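Local coordinates for TIGR00266 family protein (Pseudomonas aeruginosa, PDB 1YOX) that is of unknown function but belongs to the AIM24 family, named for mitochondrial biogenesis and grouped in the cupin clan, at residues D9-G14 against T19-L24. Numbering follows the deposited sequence.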
loop_
_atom_site.group_PDB
_atom_site.type_symbol
_atom_site.label_atom_id
_atom_site.label_comp_id
_atom_site.label_asym_id
_atom_site.label_seq_id
_atom_site.Cartn_x
_atom_site.Cartn_y
_atom_site.Cartn_z
ATOM N N ASP C 9 -19.219 18.646 -5.666
ATOM C CA ASP C 9 -19.203 17.412 -6.430
ATOM C C ASP C 9 -17.806 16.796 -6.426
ATOM O O ASP C 9 -16.805 17.484 -6.278
ATOM C CB ASP C 9 -19.706 17.607 -7.865
ATOM C CG ASP C 9 -21.171 18.052 -7.910
ATOM O OD1 ASP C 9 -22.067 17.183 -7.963
ATOM O OD2 ASP C 9 -21.425 19.275 -7.860
ATOM N N TYR C 10 -17.764 15.483 -6.611
ATOM C CA TYR C 10 -16.534 14.750 -6.534
ATOM C C TYR C 10 -16.745 13.413 -7.195
ATOM O O TYR C 10 -17.878 13.014 -7.446
ATOM C CB TYR C 10 -16.126 14.541 -5.064
ATOM C CG TYR C 10 -17.086 13.654 -4.336
ATOM C CD1 TYR C 10 -16.901 12.273 -4.309
ATOM C CD2 TYR C 10 -18.211 14.187 -3.701
ATOM C CE1 TYR C 10 -17.799 11.453 -3.666
ATOM C CE2 TYR C 10 -19.118 13.351 -3.035
ATOM C CZ TYR C 10 -18.901 12.002 -3.032
ATOM O OH TYR C 10 -19.772 11.183 -2.380
ATOM N N ARG C 11 -15.640 12.743 -7.498
ATOM C CA ARG C 11 -15.648 11.327 -7.793
ATOM C C ARG C 11 -14.424 10.721 -7.099
ATOM O O ARG C 11 -13.372 11.340 -7.029
ATOM C CB ARG C 11 -15.626 11.067 -9.296
ATOM C CG ARG C 11 -14.597 11.897 -10.050
ATOM C CD ARG C 11 -14.682 11.689 -11.555
ATOM N NE ARG C 11 -13.498 12.241 -12.222
ATOM C CZ ARG C 11 -12.675 11.546 -13.010
ATOM N NH1 ARG C 11 -12.885 10.249 -13.260
ATOM N NH2 ARG C 11 -11.633 12.161 -13.551
ATOM N N ILE C 12 -14.598 9.533 -6.545
ATOM C CA ILE C 12 -13.546 8.806 -5.886
ATOM C C ILE C 12 -12.984 7.835 -6.915
ATOM O O ILE C 12 -13.710 6.998 -7.447
ATOM C CB ILE C 12 -14.089 8.054 -4.645
ATOM C CG1 ILE C 12 -14.326 9.037 -3.488
ATOM C CG2 ILE C 12 -13.124 6.917 -4.192
ATOM C CD1 ILE C 12 -15.325 8.527 -2.419
ATOM N N LEU C 13 -11.682 7.942 -7.175
ATOM C CA LEU C 13 -11.031 7.103 -8.156
ATOM C C LEU C 13 -10.277 5.922 -7.544
ATOM O O LEU C 13 -9.777 6.010 -6.419
ATOM C CB LEU C 13 -10.085 7.960 -8.990
ATOM C CG LEU C 13 -10.715 9.207 -9.604
ATOM C CD1 LEU C 13 -9.614 10.055 -10.199
ATOM C CD2 LEU C 13 -11.730 8.773 -10.651
ATOM N N GLY C 14 -10.187 4.830 -8.301
ATOM C CA GLY C 14 -9.421 3.662 -7.907
ATOM C C GLY C 14 -10.263 2.660 -7.150
ATOM O O GLY C 14 -11.387 2.972 -6.724
ATOM N N THR C 19 -8.143 7.894 -4.426
ATOM C CA THR C 19 -7.975 9.331 -4.441
ATOM C C THR C 19 -9.311 10.071 -4.748
ATOM O O THR C 19 -10.171 9.561 -5.442
ATOM C CB THR C 19 -6.899 9.718 -5.442
ATOM O OG1 THR C 19 -6.924 11.131 -5.665
ATOM C CG2 THR C 19 -7.111 9.037 -6.727
ATOM N N VAL C 20 -9.466 11.270 -4.216
ATOM C CA VAL C 20 -10.676 12.027 -4.382
ATOM C C VAL C 20 -10.469 13.223 -5.296
ATOM O O VAL C 20 -9.687 14.122 -5.017
ATOM C CB VAL C 20 -11.337 12.429 -3.016
ATOM C CG1 VAL C 20 -10.477 13.423 -2.262
ATOM C CG2 VAL C 20 -12.733 13.004 -3.269
ATOM N N GLU C 21 -11.180 13.212 -6.410
ATOM C CA GLU C 21 -11.114 14.313 -7.342
ATOM C C GLU C 21 -12.337 15.174 -7.083
ATOM O O GLU C 21 -13.471 14.751 -7.308
ATOM C CB GLU C 21 -11.058 13.834 -8.793
ATOM C CG GLU C 21 -10.751 14.972 -9.768
ATOM C CD GLU C 21 -11.203 14.685 -11.184
ATOM O OE1 GLU C 21 -10.359 14.256 -11.996
ATOM O OE2 GLU C 21 -12.407 14.856 -11.481
ATOM N N ILE C 22 -12.077 16.368 -6.577
ATOM C CA ILE C 22 -13.083 17.347 -6.221
ATOM C C ILE C 22 -13.327 18.252 -7.418
ATOM O O ILE C 22 -12.393 18.809 -7.991
ATOM C CB ILE C 22 -12.606 18.235 -5.049
ATOM C CG1 ILE C 22 -12.152 17.379 -3.830
ATOM C CG2 ILE C 22 -13.688 19.303 -4.698
ATOM C CD1 ILE C 22 -13.273 16.645 -3.084
ATOM N N GLU C 23 -14.601 18.371 -7.794
ATOM C CA GLU C 23 -15.027 19.255 -8.872
ATOM C C GLU C 23 -15.489 20.585 -8.273
ATOM O O GLU C 23 -16.447 20.622 -7.505
ATOM C CB GLU C 23 -16.155 18.590 -9.662
ATOM C CG GLU C 23 -16.654 19.423 -10.834
ATOM C CD GLU C 23 -17.565 18.632 -11.729
ATOM O OE1 GLU C 23 -17.039 17.802 -12.512
ATOM O OE2 GLU C 23 -18.804 18.819 -11.630
ATOM N N LEU C 24 -14.783 21.654 -8.618
ATOM C CA LEU C 24 -15.063 22.999 -8.112
ATOM C C LEU C 24 -15.795 23.851 -9.161
ATOM O O LEU C 24 -15.261 24.058 -10.247
ATOM C CB LEU C 24 -13.733 23.688 -7.747
ATOM C CG LEU C 24 -13.130 23.712 -6.323
ATOM C CD1 LEU C 24 -13.635 22.617 -5.411
ATOM C CD2 LEU C 24 -11.629 23.784 -6.312
HETATM O O HOH W 1 -18.889 21.601 -7.146
#
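R11 and E21 face each other as the central hydrogen-bonded pair of an antiparallel beta hairpin, strands 9-13 and 19-24, at the edge of a four-stranded sheet. Their backbones exchange two bonds, R11 N to E21 O (3.0 Å) and E21 N to R11 O (2.9 Å), and a second such ring joins L13 with T19. At the far end E23 N donates to D9 O at 2.8 Å.

R11 CG sits between its backbone N and carbonyl carbon (chi1 46°), and the chain, extended to NE, carries the guanidinium alongside E21. R11 NE reaches E21 OE2 and NH2 reaches OE1, both at 2.9 Å, the first bond the straighter. The guanidinium and carboxylate planes stand 71° apart; both oxygens are met from above the carboxylate plane. E21 OE1 also bonds Y39 OH and forms a salt bridge with R168 of a second subunit, linking the hairpin to that neighbour. L13 CD1 sits above one guanidinium face, toward its rim.

The apolar face, Y10, V20 and I22, packs on strands 119-123 and 156-162, with Y10 edge-to-face on F158, consistent with the stacked antiparallel sheets of the cupin clan.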